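Local coordinates for 432aa long hypothetical deoxyribodipyrimidine photolyase (Sulfolobus tokodaii, PDB 2E0I), which binds two FAD molecules and probably uses light energy to split cyclobutane pyrimidine dimers in damaged DNA, at residues Glu282-Gly287 with Phe317-Val322; Ser273-Glu278 with Leu415-Tyr420. All coordinates share one frame; numbering follows the deposited sequence.

Interaction 1: Glu282-Gly287 with Phe317-Val322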
ATOM      1  N   GLU A 282      -6.985  14.693 -16.190  1.00 35.17           N
ATOM      2  CA  GLU A 282      -5.996  14.195 -17.127  1.00 34.91           C
ATOM      3  C   GLU A 282      -4.688  14.950 -16.940  1.00 33.47           C
ATOM      4  O   GLU A 282      -3.604  14.372 -17.051  1.00 32.21           O
ATOM      5  CB  GLU A 282      -6.505  14.366 -18.550  1.00 38.26           C
ATOM      6  CG  GLU A 282      -5.760  13.527 -19.565  1.00 46.92           C
ATOM      7  CD  GLU A 282      -6.348  12.130 -19.736  1.00 51.60           C
ATOM      8  OE1 GLU A 282      -6.587  11.448 -18.710  1.00 53.62           O
ATOM      9  OE2 GLU A 282      -6.565  11.712 -20.904  1.00 54.27           O
ATOM     10  N   ALA A 283      -4.801  16.244 -16.646  1.00 32.48           N
ATOM     11  CA  ALA A 283      -3.642  17.099 -16.423  1.00 31.87           C
ATOM     12  C   ALA A 283      -2.929  16.683 -15.137  1.00 32.33           C
ATOM     13  O   ALA A 283      -1.700  16.696 -15.058  1.00 33.36           O
ATOM     14  CB  ALA A 283      -4.079  18.537 -16.326  1.00 30.51           C
ATOM     15  N   TRP A 284      -3.714  16.310 -14.131  1.00 31.84           N
ATOM     16  CA  TRP A 284      -3.191  15.877 -12.840  1.00 31.15           C
ATOM     17  C   TRP A 284      -2.390  14.575 -12.976  1.00 32.53           C
ATOM     18  O   TRP A 284      -1.303  14.450 -12.425  1.00 32.87           O
ATOM     19  CB  TRP A 284      -4.357  15.674 -11.870  1.00 29.02           C
ATOM     20  CG  TRP A 284      -3.980  15.203 -10.505  1.00 27.03           C
ATOM     21  CD1 TRP A 284      -3.454  15.949  -9.490  1.00 26.20           C
ATOM     22  CD2 TRP A 284      -4.117  13.875  -9.996  1.00 26.51           C
ATOM     23  NE1 TRP A 284      -3.260  15.170  -8.381  1.00 24.45           N
ATOM     24  CE2 TRP A 284      -3.658  13.890  -8.661  1.00 25.71           C
ATOM     25  CE3 TRP A 284      -4.582  12.671 -10.540  1.00 25.69           C
ATOM     26  CZ2 TRP A 284      -3.654  12.746  -7.856  1.00 25.57           C
ATOM     27  CZ3 TRP A 284      -4.578  11.535  -9.741  1.00 26.72           C
ATOM     28  CH2 TRP A 284      -4.116  11.581  -8.411  1.00 26.27           C
ATOM     29  N   LYS A 285      -2.921  13.608 -13.717  1.00 33.45           N
ATOM     30  CA  LYS A 285      -2.223  12.343 -13.886  1.00 34.51           C
ATOM     31  C   LYS A 285      -0.925  12.504 -14.656  1.00 36.52           C
ATOM     32  O   LYS A 285       0.017  11.751 -14.442  1.00 37.81           O
ATOM     33  CB  LYS A 285      -3.106  11.322 -14.602  1.00 32.52           C
ATOM     34  CG  LYS A 285      -4.308  10.875 -13.804  1.00 33.81           C
ATOM     35  CD  LYS A 285      -5.156   9.856 -14.553  1.00 31.86           C
ATOM     36  CE  LYS A 285      -5.754  10.453 -15.803  1.00 32.06           C
ATOM     37  NZ  LYS A 285      -6.553   9.460 -16.567  1.00 32.17           N
ATOM     38  N   GLU A 286      -0.867  13.485 -15.546  1.00 38.51           N
ATOM     39  CA  GLU A 286       0.330  13.693 -16.350  1.00 40.12           C
ATOM     40  C   GLU A 286       1.337  14.623 -15.715  1.00 39.55           C
ATOM     41  O   GLU A 286       2.462  14.734 -16.187  1.00 38.97           O
ATOM     42  CB  GLU A 286      -0.053  14.255 -17.710  1.00 44.61           C
ATOM     43  CG  GLU A 286      -0.773  13.277 -18.613  1.00 52.56           C
ATOM     44  CD  GLU A 286      -1.593  13.983 -19.692  1.00 57.91           C
ATOM     45  OE1 GLU A 286      -1.245  15.144 -20.052  1.00 60.11           O
ATOM     46  OE2 GLU A 286      -2.580  13.370 -20.178  1.00 59.45           O
ATOM     47  N   GLY A 287       0.941  15.299 -14.648  1.00 39.54           N
ATOM     48  CA  GLY A 287       1.853  16.229 -14.019  1.00 40.02           C
ATOM     49  C   GLY A 287       2.022  17.446 -14.907  1.00 41.26           C
ATOM     50  O   GLY A 287       3.118  18.002 -15.000  1.00 41.56           O
ATOM     51  N   PHE A 317      -4.434  16.293  -2.120  1.00 28.50           N
ATOM     52  CA  PHE A 317      -5.152  17.500  -1.740  1.00 28.57           C
ATOM     53  C   PHE A 317      -5.559  18.258  -2.999  1.00 28.77           C
ATOM     54  O   PHE A 317      -6.726  18.575  -3.199  1.00 29.64           O
ATOM     55  CB  PHE A 317      -4.250  18.389  -0.871  1.00 29.11           C
ATOM     56  CG  PHE A 317      -4.742  19.809  -0.725  1.00 31.02           C
ATOM     57  CD1 PHE A 317      -5.781  20.121   0.157  1.00 31.84           C
ATOM     58  CD2 PHE A 317      -4.177  20.842  -1.484  1.00 31.69           C
ATOM     59  CE1 PHE A 317      -6.252  21.445   0.284  1.00 30.99           C
ATOM     60  CE2 PHE A 317      -4.639  22.167  -1.366  1.00 30.64           C
ATOM     61  CZ  PHE A 317      -5.680  22.465  -0.477  1.00 30.08           C
ATOM     62  N   PHE A 318      -4.574  18.533  -3.847  1.00 28.84           N
ATOM     63  CA  PHE A 318      -4.772  19.267  -5.081  1.00 27.79           C
ATOM     64  C   PHE A 318      -5.867  18.694  -5.985  1.00 28.58           C
ATOM     65  O   PHE A 318      -6.649  19.443  -6.586  1.00 30.01           O
ATOM     66  CB  PHE A 318      -3.457  19.325  -5.855  1.00 27.49           C
ATOM     67  CG  PHE A 318      -3.458  20.334  -6.965  1.00 28.62           C
ATOM     68  CD1 PHE A 318      -3.159  21.667  -6.706  1.00 28.71           C
ATOM     69  CD2 PHE A 318      -3.784  19.959  -8.268  1.00 27.17           C
ATOM     70  CE1 PHE A 318      -3.182  22.604  -7.722  1.00 28.32           C
ATOM     71  CE2 PHE A 318      -3.809  20.893  -9.291  1.00 26.03           C
ATOM     72  CZ  PHE A 318      -3.508  22.212  -9.020  1.00 27.29           C
ATOM     73  N   LEU A 319      -5.932  17.373  -6.094  1.00 27.38           N
ATOM     74  CA  LEU A 319      -6.944  16.776  -6.950  1.00 26.76           C
ATOM     75  C   LEU A 319      -8.345  16.918  -6.370  1.00 26.69           C
ATOM     76  O   LEU A 319      -9.305  17.179  -7.094  1.00 27.14           O
ATOM     77  CB  LEU A 319      -6.653  15.294  -7.186  1.00 25.60           C
ATOM     78  CG  LEU A 319      -7.726  14.554  -7.993  1.00 24.70           C
ATOM     79  CD1 LEU A 319      -7.697  15.029  -9.433  1.00 24.50           C
ATOM     80  CD2 LEU A 319      -7.499  13.050  -7.917  1.00 24.43           C
ATOM     81  N   VAL A 320      -8.468  16.762  -5.063  1.00 25.24           N
ATOM     82  CA  VAL A 320      -9.779  16.825  -4.463  1.00 26.10           C
ATOM     83  C   VAL A 320     -10.281  18.217  -4.119  1.00 27.77           C
ATOM     84  O   VAL A 320     -11.368  18.614  -4.543  1.00 26.95           O
ATOM     85  CB  VAL A 320      -9.834  15.949  -3.200  1.00 25.39           C
ATOM     86  CG1 VAL A 320     -11.232  15.964  -2.626  1.00 23.85           C
ATOM     87  CG2 VAL A 320      -9.411  14.525  -3.539  1.00 24.12           C
ATOM     88  N   LYS A 321      -9.488  18.960  -3.356  1.00 29.54           N
ATOM     89  CA  LYS A 321      -9.886  20.291  -2.918  1.00 29.17           C
ATOM     90  C   LYS A 321      -9.524  21.465  -3.810  1.00 30.06           C
ATOM     91  O   LYS A 321      -9.810  22.604  -3.467  1.00 31.89           O
ATOM     92  CB  LYS A 321      -9.373  20.525  -1.494  1.00 27.71           C
ATOM     93  CG  LYS A 321     -10.099  19.642  -0.497  1.00 27.99           C
ATOM     94  CD  LYS A 321      -9.607  19.812   0.919  1.00 28.20           C
ATOM     95  CE  LYS A 321     -10.391  18.909   1.866  1.00 26.92           C
ATOM     96  NZ  LYS A 321      -9.874  18.973   3.269  1.00 28.49           N
ATOM     97  N   VAL A 322      -8.914  21.205  -4.958  1.00 30.61           N
ATOM     98  CA  VAL A 322      -8.563  22.294  -5.856  1.00 30.71           C
ATOM     99  C   VAL A 322      -9.116  22.042  -7.247  1.00 30.58           C
ATOM    100  O   VAL A 322      -9.711  22.928  -7.834  1.00 31.62           O
ATOM    101  CB  VAL A 322      -7.023  22.512  -5.911  1.00 31.03           C
ATOM    102  CG1 VAL A 322      -6.662  23.515  -6.990  1.00 30.29           C
ATOM    103  CG2 VAL A 322      -6.532  23.028  -4.566  1.00 30.13           C
TER
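Leu319 lies across one face of the Trp284 indole, and Phe318 meets the same indole with the edge of its phenyl ring. The leucine spreads over both rings of the tryptophan. Its CB is placed toward the rim, 3.6 Å from NE1 of Trp284, whereas its CD2 stands over the six-membered ring in a CH-pi contact, 3.6 Å from the centroid and 8° off the normal. Its other methyl, CD1, lies over the pyrrole side, 3.8 Å from Trp284 CD2. Phe318 reaches the indole with its CD2, 4.2 Å from CD1 of Trp284, and one face of its own ring takes CG1 of Val322. Trp284 can project across to helix 309-322 because its CG is anti to the backbone N (chi1 179°), and its side chain crosses that of Leu319 at about a right angle. The buried indole NE1 is not left to apolar neighbours: it donates to the backbone O of Val315, one turn before Leu319, which helps fix the rotation of the ring. Trp350 of helix 343-353 touches both Trp284 and Leu319. Helix 278-286 then closes in a Schellman motif at Gly287. The arrangement is buried helix-helix packing within the all-helical FAD-binding domain of photolyases, with the Trp284 side chain about 8 Å from a bound FAD.

Interaction 2: Ser273-Glu278 with Leu415-Tyr420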
ATOM      1  N   SER A 273     -21.205  17.247  -4.985  1.00 46.09           N
ATOM      2  CA  SER A 273     -21.310  17.295  -6.434  1.00 46.53           C
ATOM      3  C   SER A 273     -19.946  17.587  -7.017  1.00 46.53           C
ATOM      4  O   SER A 273     -19.628  18.731  -7.353  1.00 47.37           O
ATOM      5  CB  SER A 273     -22.297  18.371  -6.866  1.00 46.97           C
ATOM      6  OG  SER A 273     -23.590  18.070  -6.381  1.00 50.78           O
ATOM      7  N   TRP A 274     -19.134  16.543  -7.126  1.00 45.29           N
ATOM      8  CA  TRP A 274     -17.798  16.679  -7.672  1.00 44.46           C
ATOM      9  C   TRP A 274     -17.874  17.221  -9.092  1.00 44.87           C
ATOM     10  O   TRP A 274     -18.601  16.690  -9.927  1.00 45.67           O
ATOM     11  CB  TRP A 274     -17.092  15.323  -7.672  1.00 42.89           C
ATOM     12  CG  TRP A 274     -17.068  14.660  -6.325  1.00 40.43           C
ATOM     13  CD1 TRP A 274     -17.881  13.661  -5.890  1.00 38.98           C
ATOM     14  CD2 TRP A 274     -16.211  14.987  -5.227  1.00 39.24           C
ATOM     15  NE1 TRP A 274     -17.588  13.344  -4.589  1.00 38.48           N
ATOM     16  CE2 TRP A 274     -16.567  14.145  -4.157  1.00 38.49           C
ATOM     17  CE3 TRP A 274     -15.177  15.913  -5.045  1.00 39.37           C
ATOM     18  CZ2 TRP A 274     -15.928  14.198  -2.919  1.00 39.16           C
ATOM     19  CZ3 TRP A 274     -14.540  15.966  -3.816  1.00 39.79           C
ATOM     20  CH2 TRP A 274     -14.919  15.113  -2.767  1.00 39.45           C
ATOM     21  N   GLU A 275     -17.129  18.283  -9.363  1.00 44.63           N
ATOM     22  CA  GLU A 275     -17.116  18.878 -10.685  1.00 44.92           C
ATOM     23  C   GLU A 275     -16.577  17.878 -11.711  1.00 44.77           C
ATOM     24  O   GLU A 275     -16.923  17.940 -12.887  1.00 44.72           O
ATOM     25  CB  GLU A 275     -16.242  20.122 -10.666  1.00 46.74           C
ATOM     26  CG  GLU A 275     -16.177  20.873 -11.978  1.00 50.00           C
ATOM     27  CD  GLU A 275     -14.807  21.462 -12.220  1.00 51.55           C
ATOM     28  OE1 GLU A 275     -13.875  20.672 -12.470  1.00 55.24           O
ATOM     29  OE2 GLU A 275     -14.652  22.699 -12.148  1.00 52.93           O
ATOM     30  N   ASN A 276     -15.732  16.959 -11.246  1.00 44.82           N
ATOM     31  CA  ASN A 276     -15.102  15.923 -12.076  1.00 44.24           C
ATOM     32  C   ASN A 276     -14.762  16.298 -13.507  1.00 44.04           C
ATOM     33  O   ASN A 276     -15.079  15.554 -14.432  1.00 44.57           O
ATOM     34  CB  ASN A 276     -15.956  14.652 -12.109  1.00 43.60           C
ATOM     35  CG  ASN A 276     -15.910  13.883 -10.810  1.00 43.22           C
ATOM     36  OD1 ASN A 276     -14.906  13.896 -10.103  1.00 43.35           O
ATOM     37  ND2 ASN A 276     -16.992  13.189 -10.498  1.00 43.18           N
ATOM     38  N   ASN A 277     -14.110  17.435 -13.699  1.00 44.10           N
ATOM     39  CA  ASN A 277     -13.744  17.852 -15.044  1.00 45.25           C
ATOM     40  C   ASN A 277     -12.644  16.949 -15.611  1.00 45.37           C
ATOM     41  O   ASN A 277     -11.464  17.151 -15.338  1.00 45.37           O
ATOM     42  CB  ASN A 277     -13.281  19.311 -15.037  1.00 45.94           C
ATOM     43  CG  ASN A 277     -12.631  19.712 -16.335  1.00 47.22           C
ATOM     44  OD1 ASN A 277     -13.146  19.424 -17.413  1.00 50.30           O
ATOM     45  ND2 ASN A 277     -11.494  20.379 -16.246  1.00 48.93           N
ATOM     46  N   GLU A 278     -13.044  15.961 -16.407  1.00 46.08           N
ATOM     47  CA  GLU A 278     -12.116  14.999 -17.011  1.00 46.84           C
ATOM     48  C   GLU A 278     -10.843  15.611 -17.590  1.00 44.73           C
ATOM     49  O   GLU A 278      -9.829  14.943 -17.752  1.00 42.68           O
ATOM     50  CB  GLU A 278     -12.844  14.202 -18.091  1.00 49.69           C
ATOM     51  CG  GLU A 278     -12.887  12.703 -17.825  1.00 55.31           C
ATOM     52  CD  GLU A 278     -14.176  12.053 -18.325  1.00 58.67           C
ATOM     53  OE1 GLU A 278     -15.243  12.287 -17.705  1.00 59.42           O
ATOM     54  OE2 GLU A 278     -14.120  11.315 -19.339  1.00 59.77           O
ATOM     55  N   LEU A 415      -6.594  29.147  -4.651  1.00 54.94           N
ATOM     56  CA  LEU A 415      -7.334  29.869  -3.627  1.00 55.37           C
ATOM     57  C   LEU A 415      -8.833  29.981  -3.900  1.00 56.10           C
ATOM     58  O   LEU A 415      -9.641  29.652  -3.034  1.00 55.82           O
ATOM     59  CB  LEU A 415      -6.720  31.256  -3.418  1.00 55.27           C
ATOM     60  CG  LEU A 415      -6.963  31.919  -2.053  1.00 54.78           C
ATOM     61  CD1 LEU A 415      -8.396  32.379  -1.950  1.00 55.24           C
ATOM     62  CD2 LEU A 415      -6.632  30.947  -0.929  1.00 53.87           C
ATOM     63  N   GLU A 416      -9.212  30.441  -5.088  1.00 57.16           N
ATOM     64  CA  GLU A 416     -10.632  30.568  -5.426  1.00 58.06           C
ATOM     65  C   GLU A 416     -11.311  29.204  -5.388  1.00 56.84           C
ATOM     66  O   GLU A 416     -12.404  29.054  -4.839  1.00 56.74           O
ATOM     67  CB  GLU A 416     -10.810  31.148  -6.824  1.00 61.24           C
ATOM     68  CG  GLU A 416     -10.230  32.531  -7.034  1.00 67.52           C
ATOM     69  CD  GLU A 416     -10.337  32.985  -8.494  1.00 71.44           C
ATOM     70  OE1 GLU A 416      -9.823  32.266  -9.389  1.00 73.08           O
ATOM     71  OE2 GLU A 416     -10.938  34.056  -8.750  1.00 72.95           O
ATOM     72  N   ARG A 417     -10.660  28.214  -5.988  1.00 55.12           N
ATOM     73  CA  ARG A 417     -11.186  26.854  -6.033  1.00 53.17           C
ATOM     74  C   ARG A 417     -11.422  26.293  -4.630  1.00 52.37           C
ATOM     75  O   ARG A 417     -12.522  25.862  -4.310  1.00 51.29           O
ATOM     76  CB  ARG A 417     -10.214  25.927  -6.777  1.00 52.83           C
ATOM     77  CG  ARG A 417      -9.846  26.348  -8.199  1.00 51.28           C
ATOM     78  CD  ARG A 417     -10.979  26.152  -9.184  1.00 49.97           C
ATOM     79  NE  ARG A 417     -11.484  24.785  -9.178  1.00 49.83           N
ATOM     80  CZ  ARG A 417     -12.115  24.217 -10.204  1.00 50.78           C
ATOM     81  NH1 ARG A 417     -12.312  24.903 -11.325  1.00 50.44           N
ATOM     82  NH2 ARG A 417     -12.561  22.968 -10.108  1.00 50.31           N
ATOM     83  N   VAL A 418     -10.380  26.297  -3.800  1.00 52.21           N
ATOM     84  CA  VAL A 418     -10.480  25.771  -2.441  1.00 51.51           C
ATOM     85  C   VAL A 418     -11.649  26.379  -1.688  1.00 51.55           C
ATOM     86  O   VAL A 418     -12.318  25.690  -0.921  1.00 51.55           O
ATOM     87  CB  VAL A 418      -9.191  26.022  -1.622  1.00 51.19           C
ATOM     88  CG1 VAL A 418      -9.354  25.450  -0.226  1.00 51.03           C
ATOM     89  CG2 VAL A 418      -8.000  25.373  -2.295  1.00 51.04           C
ATOM     90  N   ASN A 419     -11.892  27.671  -1.897  1.00 51.41           N
ATOM     91  CA  ASN A 419     -13.001  28.342  -1.230  1.00 51.02           C
ATOM     92  C   ASN A 419     -14.323  27.804  -1.742  1.00 50.97           C
ATOM     93  O   ASN A 419     -15.247  27.566  -0.967  1.00 50.32           O
ATOM     94  CB  ASN A 419     -12.936  29.851  -1.455  1.00 50.74           C
ATOM     95  CG  ASN A 419     -11.840  30.507  -0.646  1.00 50.90           C
ATOM     96  OD1 ASN A 419     -11.777  30.350   0.570  1.00 50.53           O
ATOM     97  ND2 ASN A 419     -10.972  31.248  -1.315  1.00 51.86           N
ATOM     98  N   TYR A 420     -14.409  27.608  -3.053  1.00 51.63           N
ATOM     99  CA  TYR A 420     -15.627  27.084  -3.640  1.00 51.44           C
ATOM    100  C   TYR A 420     -15.874  25.655  -3.171  1.00 50.83           C
ATOM    101  O   TYR A 420     -16.977  25.310  -2.755  1.00 50.61           O
ATOM    102  CB  TYR A 420     -15.561  27.121  -5.167  1.00 51.63           C
ATOM    103  CG  TYR A 420     -16.769  26.465  -5.780  1.00 53.86           C
ATOM    104  CD1 TYR A 420     -16.703  25.167  -6.278  1.00 54.95           C
ATOM    105  CD2 TYR A 420     -18.006  27.108  -5.778  1.00 54.57           C
ATOM    106  CE1 TYR A 420     -17.842  24.523  -6.753  1.00 56.46           C
ATOM    107  CE2 TYR A 420     -19.148  26.476  -6.252  1.00 55.75           C
ATOM    108  CZ  TYR A 420     -19.061  25.183  -6.737  1.00 56.79           C
ATOM    109  OH  TYR A 420     -20.193  24.553  -7.204  1.00 58.06           O
TER
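Glu275 reaches toward Arg417 with its CG anti to the backbone N (chi1 -178°) and its chain bent at the next bond, which turns the carboxylate to the guanidinium. Arg417 starts from helix 414-427 with its CG beside the backbone N and anti to the carbonyl carbon; two successive bends, at chi2 and chi3, then bring the guanidinium across to the loop at about a right angle to the glutamate chain. The two groups form a salt bridge that rests on one carboxylate oxygen. Arg417 NH2 donates to OE2 of Glu275 at 2.9 Å, and NH1 adds a weak bond to the same OE2 at 3.3 Å. The carboxylate comes up to the edge of the guanidinium, yet the two planes are turned 82° apart, so the flat two-pronged pairing of such groups is not formed. NH2 instead meets OE2 from above the carboxylate plane, 54° out of it. The other oxygen, OE1, accepts a weak bond from the backbone N of Asn277, the N-cap residue of helix 278-286. Arg417 NE makes a weak hydrogen bond to the carbonyl O of Val322, and Tyr280 touches both Glu275 and Arg417. Replacing Glu275 with an alanine would probably leave the Arg417 guanidinium without its negative mate and freer to turn, and would remove the weak link to the Asn277 backbone. Since neither residue is deeply buried, solvent is likely to screen the charges; the bridge is best read as an electrostatic tie at the surface, between the loop leading into helix 278-286 and helix 414-427, in which charge attraction probably counts for more than the poorly aligned hydrogen bonds.

How the interactions relate
Both interactions lie in the helical FAD-binding domain, off to one side of the molecule, with their own centres 11 Å apart. Along the chain, the two segments of interaction 1 fall between those of interaction 2: Ser273-Glu278 runs into helix 278-286, whose last turn and Gly287 form the first segment of interaction 1, Phe317-Val322 follows, and Leu415-Tyr420 comes last. The two also touch directly. Val320 CG1 packs against the Trp274 indole, and Val322 CG2 lies 3.6 Å from CG2 of Val418. Helix 309-322 thus sits between the buried contact nearer the flavin and the surface salt bridge, linking the C-terminal helix 414-427 to the interior of the domain.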